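Local coordinates for Alpha/beta hydrolase fold-3 domain-containing protein (PDB 2QRU), which is of unknown function but adopts the alpha/beta hydrolase fold and is probably a hydrolase, at residues A[212-217]-A[268-273]; A[127-132]-A[230-235]; A[148-153]-A[172-177]. One frame throughout, in Å; residues are numbered along the deposited sequence.

From the N terminus, contact 2 opens first, on strand 127-130 and the turn that follows it. The chain then leaves the central sheet, and contact 3 closes a short loop between residues 148-153 and the start of helix 173-181, nested inside the longer loop of contact 2. Strand 213-218 returns to the sheet and opens contact 1. Helix 227-235 next closes contact 2 and helix 258-272 closes contact 1, so these two contacts cross. Each packs a helix against one of two neighbouring strands, and they touch through Phe214 O and Asn129 N, 2.8 Å apart. Contact 3 joins a loop to a helix away from the sheet, about 29 Å from contact 2, centre to centre.

Contact 1 (A[212-217]-A[268-273]); sequences PCFSTA and DSWLKE
Phe214, near the start of strand 213-218, and Trp270, in the last turn of helix 258-272, come closest in the backbone, with their CA atoms 7.5 Å apart. Both side chains leave the backbone toward the other segment and slide past each other in opposite directions. The slide brings the indole alongside the strand, with Trp270 CZ2 3.4 Å from Phe214 N. CG of Trp270 stands anti to N (chi1 -178°), which carries the indole off the helix to the strand.

Phe214 CB sits over the centre of the six-membered indole ring, 3.5 Å from its centroid and 6° off the normal, a CH-pi contact almost directly over the face. The phenyl ring lies farther along, with Phe214 CD2 3.6 Å from Trp270 CG. The Phe214 ring and the five-membered ring of Trp270 pair obliquely, their planes at 59°. Pro212 adds its O near the plane of the indole at the edge, and its CB packs 4.3 Å from Trp270 CZ2.

This is the layered alpha/beta/alpha packing of the alpha/beta hydrolase fold: the C-terminal helix covers one face of the parallel part of the sheet, while Cys213 points away and meets Ile232 of helix 227-235. Phe214 also packs on Leu267 and Leu263, about one and two turns before Trp270, and Trp270 reaches Val128 on the adjacent strand and makes a cation-pi contact with Arg274. Within the helix, Lys272 NZ and Asp268 OD2 form a salt bridge of 2.8 Å, approached on the syn side of the carboxylate, and Asn57 hydrogen-bonds to both side chains.

Contact 2 (A[127-132]-A[230-235]); sequences LVNFYG and KKIGRT
Ile232 of helix 227-235 lays its two methyl ends against the side chain of Asn129 on strand 127-130, the side chains crossing at about a right angle. The closest approach is between Ile232 CD1 and Asn129 ND2, at 3.5 Å. Ile232 CG2 meets the base of the same side chain, 4.0 Å from Asn129 CB, and Ile232 CD1 also comes 4.1 Å from Gly132 C. This is an apolar branch packed on a buried amide.

CG of Asn129 stands anti to the backbone N (chi1 171°), which carries the amide out toward Ile232, where bonds hold it at both ends. Asn129 OD1 accepts from Gly132 N at 2.9 Å, in an Asx motif that closes the turn where the strand ends; the bond is bent, 137° at the hydrogen, and the donor is tilted 20° from the carbonyl plane. ND2 in turn donates to Ser215 OG and Ser229 OG, which fixes the rotation of the amide and satisfies its N-H groups.

Helix 227-235 belongs to the beta-alpha-beta crossover from strand 213-218 to strand 240-244 of the alpha/beta hydrolase fold, and Ile232 extends its contacts to Cys213 and Ser215 on the first of these strands and to Leu111 of helix 105-119. Between Asn129 and Gly132, Tyr131 takes a left-handed backbone conformation. Its OH hydrogen-bonds to Asp250 OD1 and its ring meets His249 edge-to-face, close to a Ser104-His249-Asp221 arrangement consistent with a catalytic triad.

Contact 3 (A[148-153]-A[172-177]); sequences QAISAK and RYLLYH
Ile150 and the first turns of helix 173-181, at Leu174 and His177, meet through apolar contacts that all run through one methyl group. Ile150 CD1 packs 3.6 Å from His177 CB, 3.7 Å from Leu174 O and 3.9 Å from Leu174 CD2, so it rests on the helix backbone between two side chains one turn apart. The irregular chain of 148-153 comes nearest to the helix at Ile150 and Leu174, whose CA atoms are 7.4 Å apart. The isoleucine is extended beyond CG1 (chi2 169°), which carries CD1 out to the helix surface. Leu174 points toward Ile150 and meets its CD1 with the CD2 methyl, whereas His177 contributes CB alone.

Aromatic packing holds the imidazole on the helix itself. With CG anti to the carbonyl carbon (chi1 -72°), the His177 ring turns away from the loop; its CD2 lies 3.5 Å above the plane of the Tyr173 ring, toward the rim. Tyr176 CD2 stands over a face of the His177 imidazole in the same manner, 3.4 Å from its plane. Tyr173 also meets Tyr40 edge-to-face.

Polar bonding between the loop and the helix comes from farther along: Gln181, at the end of helix 173-181, accepts from Ile150 N through OE1 and donates to Gln148 O through NE2, so the backbone from Gln148 to Ile150 is held by Gln181 while the side chain of Ile150 packs on Leu174 and His177. Arg172, just before the helix, bonds to Asp159 O within the same excursion of the chain and to Ile39 O, Ala69 O and Asn71 OD1 outside it.

Loop 148-153 thus lies against helix 173-181 in the long excursion between strands 127-130 and 213-218, well away from the central sheet.

Contact 1 (A[212-217]-A[268-273])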
loop_
_atom_site.group_PDB
_atom_site.type_symbol
_atom_site.label_atom_id
_atom_site.label_comp_id
_atom_site.label_asym_id
_atom_site.label_seq_id
_atom_site.Cartn_x
_atom_site.Cartn_y
_atom_site.Cartn_z
ATOM N N PRO A 212 13.639 7.817 -5.524
ATOM C CA PRO A 212 14.068 7.546 -4.140
ATOM C C PRO A 212 12.968 7.085 -3.237
ATOM O O PRO A 212 11.828 7.605 -3.273
ATOM C CB PRO A 212 14.617 8.886 -3.650
ATOM C CG PRO A 212 15.147 9.495 -4.974
ATOM C CD PRO A 212 14.014 9.170 -5.919
ATOM N N CYS A 213 13.315 6.115 -2.405
ATOM C CA CYS A 213 12.344 5.501 -1.542
ATOM C C CYS A 213 12.812 5.512 -0.071
ATOM O O CYS A 213 14.036 5.273 0.214
ATOM C CB CYS A 213 12.115 4.063 -2.042
ATOM S SG CYS A 213 10.943 3.157 -0.964
ATOM N N PHE A 214 11.888 5.836 0.833
ATOM C CA PHE A 214 12.085 5.627 2.280
ATOM C C PHE A 214 11.354 4.357 2.653
ATOM O O PHE A 214 10.125 4.240 2.460
ATOM C CB PHE A 214 11.521 6.786 3.087
ATOM C CG PHE A 214 11.733 6.644 4.569
ATOM C CD1 PHE A 214 10.870 5.838 5.352
ATOM C CD2 PHE A 214 12.816 7.309 5.175
ATOM C CE1 PHE A 214 11.079 5.733 6.744
ATOM C CE2 PHE A 214 13.058 7.192 6.562
ATOM C CZ PHE A 214 12.191 6.417 7.353
ATOM N N SER A 215 12.105 3.371 3.151
ATOM C CA SER A 215 11.559 2.017 3.332
ATOM C C SER A 215 11.782 1.571 4.770
ATOM O O SER A 215 12.864 1.766 5.310
ATOM C CB SER A 215 12.299 1.032 2.413
ATOM O OG SER A 215 11.791 -0.299 2.538
ATOM N N THR A 216 10.774 0.960 5.389
ATOM C CA THR A 216 10.867 0.558 6.795
ATOM C C THR A 216 10.013 -0.694 7.064
ATOM O O THR A 216 8.969 -0.894 6.452
ATOM C CB THR A 216 10.415 1.733 7.720
ATOM O OG1 THR A 216 10.512 1.337 9.096
ATOM C CG2 THR A 216 8.944 2.150 7.419
ATOM N N ALA A 217 10.485 -1.518 8.001
ATOM C CA ALA A 217 9.786 -2.752 8.385
ATOM C C ALA A 217 10.411 -3.248 9.657
ATOM O O ALA A 217 11.549 -2.878 9.988
ATOM C CB ALA A 217 9.923 -3.820 7.311
ATOM N N ASP A 268 10.255 12.177 8.686
ATOM C CA ASP A 268 10.056 13.629 8.564
ATOM C C ASP A 268 11.322 14.289 8.032
ATOM O O ASP A 268 11.274 15.100 7.087
ATOM C CB ASP A 268 9.640 14.252 9.902
ATOM C CG ASP A 268 9.328 15.717 9.759
ATOM O OD1 ASP A 268 8.222 16.048 9.331
ATOM O OD2 ASP A 268 10.231 16.541 10.043
ATOM N N SER A 269 12.466 13.934 8.611
ATOM C CA SER A 269 13.747 14.486 8.173
ATOM C C SER A 269 14.000 14.145 6.699
ATOM O O SER A 269 14.429 15.008 5.932
ATOM C CB SER A 269 14.884 13.951 9.044
ATOM O OG SER A 269 16.150 14.438 8.615
ATOM N N TRP A 270 13.730 12.893 6.321
ATOM C CA TRP A 270 13.945 12.431 4.927
ATOM C C TRP A 270 13.008 13.193 3.970
ATOM O O TRP A 270 13.444 13.593 2.854
ATOM C CB TRP A 270 13.678 10.937 4.851
ATOM C CG TRP A 270 13.897 10.309 3.502
ATOM C CD1 TRP A 270 15.060 9.778 3.021
ATOM C CD2 TRP A 270 12.894 10.089 2.501
ATOM N NE1 TRP A 270 14.851 9.262 1.749
ATOM C CE2 TRP A 270 13.536 9.440 1.403
ATOM C CE3 TRP A 270 11.528 10.404 2.406
ATOM C CZ2 TRP A 270 12.847 9.072 0.255
ATOM C CZ3 TRP A 270 10.818 10.015 1.245
ATOM C CH2 TRP A 270 11.496 9.361 0.183
ATOM N N LEU A 271 11.753 13.394 4.378
ATOM C CA LEU A 271 10.792 14.142 3.537
ATOM C C LEU A 271 11.268 15.567 3.315
ATOM O O LEU A 271 11.149 16.108 2.200
ATOM C CB LEU A 271 9.396 14.167 4.151
ATOM C CG LEU A 271 8.577 12.892 4.070
ATOM C CD1 LEU A 271 7.319 13.133 4.875
ATOM C CD2 LEU A 271 8.232 12.533 2.622
ATOM N N LYS A 272 11.827 16.174 4.361
ATOM C CA LYS A 272 12.370 17.537 4.245
ATOM C C LYS A 272 13.562 17.664 3.262
ATOM O O LYS A 272 13.892 18.766 2.851
ATOM C CB LYS A 272 12.729 18.108 5.637
ATOM C CG LYS A 272 11.482 18.429 6.457
ATOM C CD LYS A 272 11.866 18.923 7.878
ATOM C CE LYS A 272 10.705 19.681 8.569
ATOM N NZ LYS A 272 9.443 18.891 8.640
ATOM N N GLU A 273 14.179 16.533 2.890
ATOM C CA GLU A 273 15.257 16.524 1.893
ATOM C C GLU A 273 14.779 16.234 0.459
ATOM O O GLU A 273 15.589 16.245 -0.454
ATOM C CB GLU A 273 16.402 15.577 2.315
ATOM C CG GLU A 273 17.031 16.055 3.652
ATOM C CD GLU A 273 18.282 15.271 4.094
ATOM O OE1 GLU A 273 18.728 14.362 3.356
ATOM O OE2 GLU A 273 18.801 15.602 5.195
#

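Contact 2 (A[127-132]-A[230-235])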
loop_
_atom_site.group_PDB
_atom_site.type_symbol
_atom_site.label_atom_id
_atom_site.label_comp_id
_atom_site.label_asym_id
_atom_site.label_seq_id
_atom_site.Cartn_x
_atom_site.Cartn_y
_atom_site.Cartn_z
ATOM N N LEU A 127 9.020 7.724 -3.063
ATOM C CA LEU A 127 8.188 6.601 -2.623
ATOM C C LEU A 127 8.374 6.382 -1.126
ATOM O O LEU A 127 9.502 6.595 -0.633
ATOM C CB LEU A 127 8.622 5.331 -3.340
ATOM C CG LEU A 127 8.685 5.343 -4.892
ATOM C CD1 LEU A 127 9.311 4.032 -5.362
ATOM C CD2 LEU A 127 7.230 5.536 -5.410
ATOM N N VAL A 128 7.331 5.975 -0.399
ATOM C CA VAL A 128 7.498 5.663 1.024
ATOM C C VAL A 128 6.853 4.293 1.225
ATOM O O VAL A 128 5.663 4.105 0.965
ATOM C CB VAL A 128 6.821 6.748 1.928
ATOM C CG1 VAL A 128 6.939 6.359 3.415
ATOM C CG2 VAL A 128 7.417 8.151 1.660
ATOM N N ASN A 129 7.673 3.318 1.580
ATOM C CA ASN A 129 7.251 1.937 1.769
ATOM C C ASN A 129 7.202 1.578 3.260
ATOM O O ASN A 129 8.248 1.554 3.916
ATOM C CB ASN A 129 8.288 1.010 1.134
ATOM C CG ASN A 129 8.025 -0.421 1.484
ATOM O OD1 ASN A 129 6.921 -0.900 1.277
ATOM N ND2 ASN A 129 9.032 -1.111 2.009
ATOM N N PHE A 130 6.007 1.288 3.756
ATOM C CA PHE A 130 5.813 0.674 5.079
ATOM C C PHE A 130 5.591 -0.808 4.864
ATOM O O PHE A 130 4.478 -1.214 4.485
ATOM C CB PHE A 130 4.619 1.319 5.772
ATOM C CG PHE A 130 4.946 2.660 6.334
ATOM C CD1 PHE A 130 5.494 2.751 7.630
ATOM C CD2 PHE A 130 4.694 3.803 5.621
ATOM C CE1 PHE A 130 5.835 4.017 8.178
ATOM C CE2 PHE A 130 5.013 5.060 6.147
ATOM C CZ PHE A 130 5.581 5.183 7.419
ATOM N N TYR A 131 6.668 -1.595 5.049
ATOM C CA TYR A 131 6.625 -3.072 5.093
ATOM C C TYR A 131 5.812 -3.726 3.943
ATOM O O TYR A 131 5.039 -4.679 4.133
ATOM C CB TYR A 131 6.238 -3.578 6.493
ATOM C CG TYR A 131 5.134 -2.806 7.186
ATOM C CD1 TYR A 131 3.795 -3.068 6.922
ATOM C CD2 TYR A 131 5.439 -1.794 8.105
ATOM C CE1 TYR A 131 2.766 -2.354 7.579
ATOM C CE2 TYR A 131 4.422 -1.060 8.745
ATOM C CZ TYR A 131 3.100 -1.341 8.480
ATOM O OH TYR A 131 2.108 -0.625 9.189
ATOM N N GLY A 132 6.049 -3.195 2.741
ATOM C CA GLY A 132 5.499 -3.814 1.521
ATOM C C GLY A 132 6.432 -4.907 0.993
ATOM O O GLY A 132 7.306 -5.441 1.707
ATOM N N LYS A 230 14.223 -4.273 3.054
ATOM C CA LYS A 230 15.683 -4.018 2.846
ATOM C C LYS A 230 15.976 -3.832 1.365
ATOM O O LYS A 230 16.657 -2.877 0.986
ATOM C CB LYS A 230 16.556 -5.176 3.337
ATOM C CG LYS A 230 16.528 -5.284 4.842
ATOM C CD LYS A 230 17.302 -6.503 5.270
ATOM C CE LYS A 230 17.307 -6.662 6.758
ATOM N NZ LYS A 230 17.818 -8.028 7.177
ATOM N N LYS A 231 15.494 -4.764 0.529
ATOM C CA LYS A 231 15.720 -4.676 -0.904
ATOM C C LYS A 231 15.152 -3.360 -1.438
ATOM O O LYS A 231 15.790 -2.661 -2.233
ATOM C CB LYS A 231 15.085 -5.883 -1.629
ATOM C CG LYS A 231 15.214 -5.781 -3.154
ATOM C CD LYS A 231 15.141 -7.135 -3.847
ATOM C CE LYS A 231 13.737 -7.693 -3.768
ATOM N NZ LYS A 231 13.701 -8.915 -4.638
ATOM N N ILE A 232 13.932 -3.031 -1.020
ATOM C CA ILE A 232 13.265 -1.830 -1.504
ATOM C C ILE A 232 14.066 -0.572 -1.139
ATOM O O ILE A 232 14.196 0.340 -1.977
ATOM C CB ILE A 232 11.791 -1.748 -0.978
ATOM C CG1 ILE A 232 10.925 -2.831 -1.625
ATOM C CG2 ILE A 232 11.176 -0.388 -1.265
ATOM C CD1 ILE A 232 9.641 -3.155 -0.769
ATOM N N GLY A 233 14.621 -0.510 0.062
ATOM C CA GLY A 233 15.358 0.694 0.450
ATOM C C GLY A 233 16.814 0.724 0.027
ATOM O O GLY A 233 17.500 1.738 0.200
ATOM N N ARG A 234 17.299 -0.388 -0.528
ATOM C CA ARG A 234 18.738 -0.527 -0.846
ATOM C C ARG A 234 18.978 -0.712 -2.354
ATOM O O ARG A 234 19.978 -0.239 -2.909
ATOM C CB ARG A 234 19.369 -1.664 -0.028
ATOM C CG ARG A 234 19.524 -1.269 1.418
ATOM C CD ARG A 234 19.864 -2.452 2.297
ATOM N NE ARG A 234 20.019 -2.032 3.687
ATOM C CZ ARG A 234 20.182 -2.861 4.716
ATOM N NH1 ARG A 234 20.190 -4.181 4.532
ATOM N NH2 ARG A 234 20.362 -2.376 5.951
ATOM N N THR A 235 18.040 -1.369 -3.024
ATOM C CA THR A 235 18.213 -1.629 -4.458
ATOM C C THR A 235 17.737 -0.451 -5.279
ATOM O O THR A 235 18.335 -0.122 -6.321
ATOM C CB THR A 235 17.478 -2.924 -4.840
ATOM O OG1 THR A 235 18.097 -3.996 -4.093
ATOM C CG2 THR A 235 17.628 -3.209 -6.325
#

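Contact 3 (A[148-153]-A[172-177])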
loop_
_atom_site.group_PDB
_atom_site.type_symbol
_atom_site.label_atom_id
_atom_site.label_comp_id
_atom_site.label_asym_id
_atom_site.label_seq_id
_atom_site.Cartn_x
_atom_site.Cartn_y
_atom_site.Cartn_z
ATOM N N GLN A 148 -6.122 -19.041 16.454
ATOM C CA GLN A 148 -7.452 -19.662 16.442
ATOM C C GLN A 148 -7.944 -19.909 15.019
ATOM O O GLN A 148 -7.902 -19.011 14.174
ATOM C CB GLN A 148 -8.471 -18.808 17.201
ATOM C CG GLN A 148 -8.163 -18.596 18.670
ATOM C CD GLN A 148 -9.267 -17.840 19.374
ATOM O OE1 GLN A 148 -10.261 -18.427 19.805
ATOM N NE2 GLN A 148 -9.103 -16.529 19.491
ATOM N N ALA A 149 -8.410 -21.131 14.770
ATOM C CA ALA A 149 -8.956 -21.515 13.465
ATOM C C ALA A 149 -10.278 -20.799 13.178
ATOM O O ALA A 149 -11.228 -20.878 13.966
ATOM C CB ALA A 149 -9.136 -23.034 13.387
ATOM N N ILE A 150 -10.312 -20.083 12.058
ATOM C CA ILE A 150 -11.520 -19.411 11.584
ATOM C C ILE A 150 -12.404 -20.427 10.864
ATOM O O ILE A 150 -11.936 -21.130 9.970
ATOM C CB ILE A 150 -11.169 -18.228 10.637
ATOM C CG1 ILE A 150 -10.355 -17.169 11.391
ATOM C CG2 ILE A 150 -12.427 -17.595 10.036
ATOM C CD1 ILE A 150 -9.750 -16.114 10.498
ATOM N N SER A 151 -13.672 -20.513 11.267
ATOM C CA SER A 151 -14.618 -21.432 10.624
ATOM C C SER A 151 -15.219 -20.835 9.351
ATOM O O SER A 151 -15.175 -19.618 9.140
ATOM C CB SER A 151 -15.733 -21.857 11.596
ATOM O OG SER A 151 -16.466 -20.733 12.069
ATOM N N ALA A 152 -15.766 -21.703 8.501
ATOM C CA ALA A 152 -16.484 -21.281 7.294
ATOM C C ALA A 152 -17.678 -20.385 7.644
ATOM O O ALA A 152 -17.955 -19.401 6.957
ATOM C CB ALA A 152 -16.940 -22.491 6.500
ATOM N N LYS A 153 -18.355 -20.726 8.739
ATOM C CA LYS A 153 -19.516 -19.982 9.220
ATOM C C LYS A 153 -19.220 -18.494 9.432
ATOM O O LYS A 153 -19.999 -17.636 9.007
ATOM C CB LYS A 153 -20.031 -20.613 10.517
ATOM C CG LYS A 153 -21.533 -20.661 10.640
ATOM C CD LYS A 153 -21.914 -21.325 11.942
ATOM C CE LYS A 153 -23.278 -21.951 11.866
ATOM N NZ LYS A 153 -23.534 -22.730 13.100
ATOM N N ARG A 172 -13.970 -7.539 6.181
ATOM C CA ARG A 172 -13.427 -8.626 5.365
ATOM C C ARG A 172 -12.121 -9.177 5.959
ATOM O O ARG A 172 -11.478 -10.057 5.366
ATOM C CB ARG A 172 -13.229 -8.154 3.921
ATOM C CG ARG A 172 -14.508 -7.644 3.224
ATOM C CD ARG A 172 -14.159 -6.878 1.938
ATOM N NE ARG A 172 -13.452 -7.732 0.988
ATOM C CZ ARG A 172 -14.047 -8.587 0.146
ATOM N NH1 ARG A 172 -15.371 -8.672 0.107
ATOM N NH2 ARG A 172 -13.316 -9.352 -0.677
ATOM N N TYR A 173 -11.739 -8.656 7.132
ATOM C CA TYR A 173 -10.525 -9.099 7.840
ATOM C C TYR A 173 -10.464 -10.634 8.005
ATOM O O TYR A 173 -9.432 -11.270 7.739
ATOM C CB TYR A 173 -10.411 -8.374 9.198
ATOM C CG TYR A 173 -9.397 -8.966 10.149
ATOM C CD1 TYR A 173 -9.753 -10.011 11.015
ATOM C CD2 TYR A 173 -8.082 -8.486 10.186
ATOM C CE1 TYR A 173 -8.829 -10.566 11.884
ATOM C CE2 TYR A 173 -7.150 -9.023 11.062
ATOM C CZ TYR A 173 -7.529 -10.058 11.903
ATOM O OH TYR A 173 -6.610 -10.605 12.766
ATOM N N LEU A 174 -11.575 -11.233 8.423
ATOM C CA LEU A 174 -11.609 -12.685 8.619
ATOM C C LEU A 174 -11.451 -13.474 7.321
ATOM O O LEU A 174 -10.935 -14.594 7.340
ATOM C CB LEU A 174 -12.890 -13.131 9.351
ATOM C CG LEU A 174 -13.012 -12.710 10.816
ATOM C CD1 LEU A 174 -14.157 -13.403 11.525
ATOM C CD2 LEU A 174 -11.690 -12.919 11.558
ATOM N N LEU A 175 -11.918 -12.911 6.209
ATOM C CA LEU A 175 -11.838 -13.614 4.926
ATOM C C LEU A 175 -10.372 -13.764 4.533
ATOM O O LEU A 175 -9.937 -14.815 4.045
ATOM C CB LEU A 175 -12.621 -12.866 3.839
ATOM C CG LEU A 175 -12.758 -13.569 2.477
ATOM C CD1 LEU A 175 -13.554 -14.864 2.568
ATOM C CD2 LEU A 175 -13.391 -12.619 1.472
ATOM N N TYR A 176 -9.620 -12.696 4.768
ATOM C CA TYR A 176 -8.186 -12.685 4.543
ATOM C C TYR A 176 -7.497 -13.793 5.350
ATOM O O TYR A 176 -6.782 -14.638 4.798
ATOM C CB TYR A 176 -7.635 -11.306 4.912
ATOM C CG TYR A 176 -6.142 -11.189 4.735
ATOM C CD1 TYR A 176 -5.543 -11.457 3.503
ATOM C CD2 TYR A 176 -5.327 -10.814 5.805
ATOM C CE1 TYR A 176 -4.140 -11.331 3.332
ATOM C CE2 TYR A 176 -3.946 -10.714 5.659
ATOM C CZ TYR A 176 -3.361 -10.961 4.431
ATOM O OH TYR A 176 -1.993 -10.839 4.329
ATOM N N HIS A 177 -7.737 -13.812 6.657
ATOM C CA HIS A 177 -7.073 -14.783 7.500
ATOM C C HIS A 177 -7.545 -16.206 7.287
ATOM O O HIS A 177 -6.750 -17.149 7.401
ATOM C CB HIS A 177 -7.083 -14.335 8.947
ATOM C CG HIS A 177 -6.164 -13.190 9.181
ATOM N ND1 HIS A 177 -4.823 -13.362 9.436
ATOM C CD2 HIS A 177 -6.368 -11.855 9.110
ATOM C CE1 HIS A 177 -4.243 -12.183 9.547
ATOM N NE2 HIS A 177 -5.160 -11.251 9.357
#